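Local coordinates for amphoterin-induced protein 1 (PDB 2XOT) that promotes growth and fasciculation of neurites as a homodimeric leucine-rich repeat and immunoglobulin cell-adhesion protein of neurons, at residues L264-D269 and K277-P282; W189-L194 and F211-Y216. All coordinates share one frame; numbering follows the deposited sequence.

Contact 1: L264-D269 and K277-P282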
# COMPACT_ATOMS: atom_id res chain seq x y z
N LEU B 264 -31.33 5.98 -22.92
CA LEU B 264 -30.99 6.65 -21.66
C LEU B 264 -30.05 5.76 -20.85
O LEU B 264 -30.32 4.57 -20.71
CB LEU B 264 -32.28 6.89 -20.86
CG LEU B 264 -32.42 8.06 -19.88
CD1 LEU B 264 -33.50 7.76 -18.85
CD2 LEU B 264 -31.13 8.37 -19.18
N THR B 265 -28.97 6.34 -20.31
CA THR B 265 -28.11 5.67 -19.34
C THR B 265 -28.13 6.43 -18.02
O THR B 265 -27.88 7.65 -18.00
CB THR B 265 -26.65 5.57 -19.83
OG1 THR B 265 -26.61 4.86 -21.08
CG2 THR B 265 -25.77 4.83 -18.81
N ILE B 266 -28.42 5.72 -16.93
CA ILE B 266 -28.37 6.30 -15.58
C ILE B 266 -27.32 5.62 -14.70
O ILE B 266 -27.38 4.43 -14.43
CB ILE B 266 -29.74 6.22 -14.86
CG1 ILE B 266 -30.81 6.91 -15.73
CG2 ILE B 266 -29.58 6.85 -13.46
CD1 ILE B 266 -32.17 7.09 -15.10
N ARG B 267 -26.34 6.41 -14.26
CA ARG B 267 -25.28 5.94 -13.38
C ARG B 267 -25.77 5.70 -11.95
O ARG B 267 -26.63 6.41 -11.45
CB ARG B 267 -24.14 6.96 -13.34
CG ARG B 267 -23.32 7.03 -14.61
CD ARG B 267 -22.11 7.93 -14.42
NE ARG B 267 -21.16 7.32 -13.48
CZ ARG B 267 -21.02 7.67 -12.20
NH1 ARG B 267 -21.75 8.64 -11.65
NH2 ARG B 267 -20.12 7.03 -11.46
N CYS B 268 -25.21 4.67 -11.31
CA CYS B 268 -25.33 4.51 -9.87
C CYS B 268 -24.11 5.22 -9.31
O CYS B 268 -23.01 4.67 -9.32
CB CYS B 268 -25.33 3.03 -9.51
SG CYS B 268 -25.35 2.66 -7.77
N ASP B 269 -24.32 6.45 -8.84
CA ASP B 269 -23.25 7.44 -8.59
C ASP B 269 -22.68 7.26 -7.20
O ASP B 269 -22.90 8.09 -6.32
CB ASP B 269 -23.81 8.86 -8.79
CG ASP B 269 -22.75 9.96 -8.62
OD1 ASP B 269 -21.58 9.79 -9.01
OD2 ASP B 269 -23.11 11.01 -8.10
N LYS B 277 -22.85 -3.28 -7.68
CA LYS B 277 -24.07 -2.51 -7.87
C LYS B 277 -25.17 -3.47 -8.22
O LYS B 277 -24.98 -4.29 -9.11
CB LYS B 277 -23.92 -1.49 -9.01
CG LYS B 277 -23.37 -0.15 -8.58
CD LYS B 277 -21.91 0.06 -8.90
CE LYS B 277 -21.72 0.93 -10.13
NZ LYS B 277 -21.18 2.30 -9.85
N VAL B 278 -26.29 -3.36 -7.53
CA VAL B 278 -27.49 -4.16 -7.80
C VAL B 278 -28.65 -3.19 -7.97
O VAL B 278 -28.98 -2.42 -7.03
CB VAL B 278 -27.81 -5.12 -6.63
CG1 VAL B 278 -29.09 -5.95 -6.93
CG2 VAL B 278 -26.61 -6.03 -6.33
N TRP B 279 -29.27 -3.23 -9.14
CA TRP B 279 -30.42 -2.38 -9.45
C TRP B 279 -31.72 -3.17 -9.33
O TRP B 279 -31.79 -4.33 -9.77
CB TRP B 279 -30.33 -1.86 -10.87
CG TRP B 279 -29.36 -0.77 -11.09
CD1 TRP B 279 -28.09 -0.89 -11.57
CD2 TRP B 279 -29.62 0.61 -10.94
NE1 TRP B 279 -27.53 0.36 -11.71
CE2 TRP B 279 -28.45 1.30 -11.33
CE3 TRP B 279 -30.72 1.35 -10.51
CZ2 TRP B 279 -28.35 2.68 -11.27
CZ3 TRP B 279 -30.62 2.72 -10.46
CH2 TRP B 279 -29.44 3.37 -10.83
N VAL B 280 -32.72 -2.51 -8.77
CA VAL B 280 -34.05 -3.06 -8.56
C VAL B 280 -35.03 -2.06 -9.20
O VAL B 280 -34.78 -0.83 -9.15
CB VAL B 280 -34.37 -3.20 -7.05
CG1 VAL B 280 -35.76 -3.80 -6.82
CG2 VAL B 280 -33.30 -4.04 -6.35
N SER B 281 -36.13 -2.58 -9.76
CA SER B 281 -37.06 -1.81 -10.58
C SER B 281 -38.25 -1.31 -9.78
O SER B 281 -38.46 -1.74 -8.66
CB SER B 281 -37.55 -2.69 -11.74
OG SER B 281 -38.67 -3.47 -11.33
N PRO B 282 -39.05 -0.39 -10.35
CA PRO B 282 -40.22 0.12 -9.64
C PRO B 282 -41.16 -0.99 -9.17
O PRO B 282 -41.84 -0.83 -8.15
CB PRO B 282 -40.90 1.01 -10.68
CG PRO B 282 -39.80 1.41 -11.59
CD PRO B 282 -38.90 0.25 -11.67
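Lys277 folds back over a disulfide cysteine to reach that cysteine's own backbone. Its NZ donates to Cys268 O at 3.0 Å. The donor lies in the carbonyl plane, at a C=O...N angle of 153°. The lysine chain bends at chi2, chi3 and chi4, and this curl lays CG against the sulfur: Lys277 CG and Cys268 SG are 3.5 Å apart. Cys268 SG is bonded to Cys318 SG, so the lysine methylene packs on one end of the bridge. Beside it stands Trp279. The benzene part of its indole reaches across to the loop that follows strand 264-266, where CZ2 meets Cys268 CB at 3.5 Å. The sulfur lies farther off, with Cys268 SG 5.3 Å from the centroid of the six-membered ring and 35° off its normal, an oblique sulfur-aromatic contact. This is the core signature of an immunoglobulin domain, here of the I-set: a cystine joins the two sheets and a tryptophan packs against it. Strand 276-280 belongs to one sheet and strand 264-266 to the other. Trp279 CZ2 also approaches the backbone, 3.7 Å from Ile266 O. Ile266 adds a looser apolar touch, its CG2 4.4 Å from Trp279 CH2. The buried indole nitrogen, NE1, is satisfied by Gly301 O. The CB of Arg267 points away from strand 276-280, and its guanidinium makes a salt bridge with Asp269, NH1 to OD1 2.9 Å. Asp269 OD1 also accepts from Ala188 N of helix 188-191 in the repeat cap.

Contact 2: W189-L194 and F211-Y216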
# COMPACT_ATOMS: atom_id res chain seq x y z
N TRP B 189 -17.52 9.71 -6.51
CA TRP B 189 -16.23 9.15 -6.06
C TRP B 189 -15.05 10.11 -6.16
O TRP B 189 -14.08 9.95 -5.42
CB TRP B 189 -15.88 7.82 -6.77
CG TRP B 189 -15.59 7.84 -8.24
CD1 TRP B 189 -16.45 7.49 -9.26
CD2 TRP B 189 -14.32 8.13 -8.88
NE1 TRP B 189 -15.81 7.58 -10.47
CE2 TRP B 189 -14.51 7.97 -10.27
CE3 TRP B 189 -13.07 8.53 -8.41
CZ2 TRP B 189 -13.48 8.20 -11.20
CZ3 TRP B 189 -12.05 8.75 -9.32
CH2 TRP B 189 -12.26 8.59 -10.70
N VAL B 190 -15.14 11.09 -7.05
CA VAL B 190 -14.17 12.17 -7.08
C VAL B 190 -14.52 13.19 -5.98
O VAL B 190 -13.67 13.59 -5.20
CB VAL B 190 -14.08 12.82 -8.46
CG1 VAL B 190 -13.15 14.02 -8.42
CG2 VAL B 190 -13.55 11.78 -9.48
N LYS B 191 -15.79 13.57 -5.89
CA LYS B 191 -16.21 14.56 -4.91
C LYS B 191 -15.91 14.09 -3.50
O LYS B 191 -15.65 14.90 -2.60
CB LYS B 191 -17.72 14.88 -5.03
CG LYS B 191 -18.24 15.40 -6.37
CD LYS B 191 -19.80 15.26 -6.47
CE LYS B 191 -20.37 16.04 -7.62
NZ LYS B 191 -21.85 15.84 -7.82
N ASN B 192 -15.99 12.77 -3.29
CA ASN B 192 -15.77 12.18 -1.98
C ASN B 192 -14.38 12.52 -1.39
O ASN B 192 -14.22 12.60 -0.18
CB ASN B 192 -15.93 10.67 -2.07
CG ASN B 192 -15.92 10.00 -0.73
OD1 ASN B 192 -15.00 9.27 -0.40
ND2 ASN B 192 -16.97 10.20 0.03
N GLY B 193 -13.39 12.70 -2.26
CA GLY B 193 -12.03 13.07 -1.84
C GLY B 193 -11.55 14.43 -2.28
O GLY B 193 -10.36 14.65 -2.37
N LEU B 194 -12.47 15.35 -2.56
CA LEU B 194 -12.12 16.70 -2.94
C LEU B 194 -12.26 17.60 -1.72
O LEU B 194 -13.39 17.97 -1.35
CB LEU B 194 -13.04 17.20 -4.06
CG LEU B 194 -12.76 18.59 -4.60
CD1 LEU B 194 -11.25 18.69 -5.01
CD2 LEU B 194 -13.73 18.90 -5.77
N PHE B 211 -22.44 21.99 -1.46
CA PHE B 211 -22.02 21.32 -0.24
C PHE B 211 -23.21 20.66 0.48
O PHE B 211 -23.05 19.65 1.17
CB PHE B 211 -21.25 22.31 0.65
CG PHE B 211 -19.84 22.56 0.17
CD1 PHE B 211 -18.86 21.61 0.36
CD2 PHE B 211 -19.51 23.71 -0.51
CE1 PHE B 211 -17.57 21.80 -0.12
CE2 PHE B 211 -18.20 23.91 -0.97
CZ PHE B 211 -17.25 22.96 -0.77
N SER B 212 -24.40 21.24 0.33
CA SER B 212 -25.62 20.67 0.89
C SER B 212 -25.89 19.29 0.27
O SER B 212 -26.17 18.33 0.97
CB SER B 212 -26.80 21.62 0.64
OG SER B 212 -28.03 21.05 1.08
N HIS B 213 -25.76 19.19 -1.05
CA HIS B 213 -25.85 17.91 -1.70
C HIS B 213 -24.79 16.93 -1.18
O HIS B 213 -25.12 15.81 -0.78
CB HIS B 213 -25.73 18.08 -3.22
CG HIS B 213 -25.72 16.77 -3.96
ND1 HIS B 213 -26.75 15.87 -3.84
CD2 HIS B 213 -24.80 16.21 -4.77
CE1 HIS B 213 -26.46 14.80 -4.56
NE2 HIS B 213 -25.29 14.98 -5.14
N TRP B 214 -23.53 17.36 -1.14
CA TRP B 214 -22.44 16.50 -0.69
C TRP B 214 -22.66 16.01 0.73
O TRP B 214 -22.32 14.86 1.07
CB TRP B 214 -21.10 17.25 -0.77
CG TRP B 214 -20.64 17.60 -2.16
CD1 TRP B 214 -21.40 17.70 -3.29
CD2 TRP B 214 -19.32 17.95 -2.54
NE1 TRP B 214 -20.61 18.07 -4.35
CE2 TRP B 214 -19.33 18.23 -3.91
CE3 TRP B 214 -18.11 18.05 -1.85
CZ2 TRP B 214 -18.19 18.59 -4.61
CZ3 TRP B 214 -16.98 18.42 -2.54
CH2 TRP B 214 -17.03 18.69 -3.90
N GLN B 215 -23.23 16.87 1.57
CA GLN B 215 -23.58 16.49 2.94
C GLN B 215 -24.70 15.43 3.01
O GLN B 215 -24.61 14.46 3.76
CB GLN B 215 -24.01 17.74 3.71
CG GLN B 215 -24.17 17.49 5.19
CD GLN B 215 -24.76 18.66 5.92
OE1 GLN B 215 -25.77 19.22 5.50
NE2 GLN B 215 -24.11 19.06 7.00
N TYR B 216 -25.76 15.64 2.23
CA TYR B 216 -26.84 14.66 2.13
C TYR B 216 -26.29 13.29 1.67
O TYR B 216 -26.71 12.25 2.16
CB TYR B 216 -27.93 15.17 1.18
CG TYR B 216 -28.91 14.11 0.71
CD1 TYR B 216 -29.98 13.71 1.50
CD2 TYR B 216 -28.76 13.50 -0.53
CE1 TYR B 216 -30.88 12.73 1.07
CE2 TYR B 216 -29.66 12.52 -0.98
CZ TYR B 216 -30.71 12.14 -0.17
OH TYR B 216 -31.59 11.17 -0.62
O HOH W 1 -22.82 17.89 -6.28
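The C-terminal cap of the leucine-rich repeats brings helix 188-191 and the turn that runs to Leu194 against helix 205-216. Lys191 and Trp214 carry the contact. The aliphatic part of the lysine lies over one face of the indole, and the two side chains cross at about a right angle. Lys191 CB sits 3.9 Å from the centroid of the six-membered ring of Trp214, 17° off the normal, which makes a CH-pi contact. Beyond CG the chain runs extended, with chi2 to chi4 all near 180°. The extended chain crosses the indole toward its N-H edge, where Lys191 CD is 3.6 Å from Trp214 NE1. A water joins the two polar ends: it accepts from Lys191 NZ at 2.7 Å and from Trp214 NE1 at 2.9 Å, in the plane of the indole. Gln184 O also takes a hydrogen bond from Lys191 NZ, so the ammonium group is held by protein as well as water. Lys191 NZ stands at the edge of the His213 ring, 4.3 Å from its CD2. At the benzene end of the indole, Leu194 CD2 meets Trp214 CH2 at 3.8 Å, at the ring edge. A type I turn from Lys191 to Leu194 brings the leucine there, at the start of strand 194-195. That strand is the outermost of the solenoid sheet at its C-terminal end, and a helix packed over the end of such a solenoid is typical of an LRRCT cap.

Each contact has a tryptophan and a lysine, but only in contact 2 do the two meet. Contact 1 links facing sheets of the immunoglobulin domain and is partly buried, with its arginine on the exposed side. Contact 2 is the more buried and joins helical and turn parts of the repeat cap. In contact 1 the lysine bonds directly to a backbone carbonyl and the tryptophan packs by a disulfide. In contact 2 the lysine's methylenes cover the indole and a water links the polar groups. Their centres are 20 Å apart. The nearest atoms are about 4 Å apart but do not touch, near the junction of the two domains.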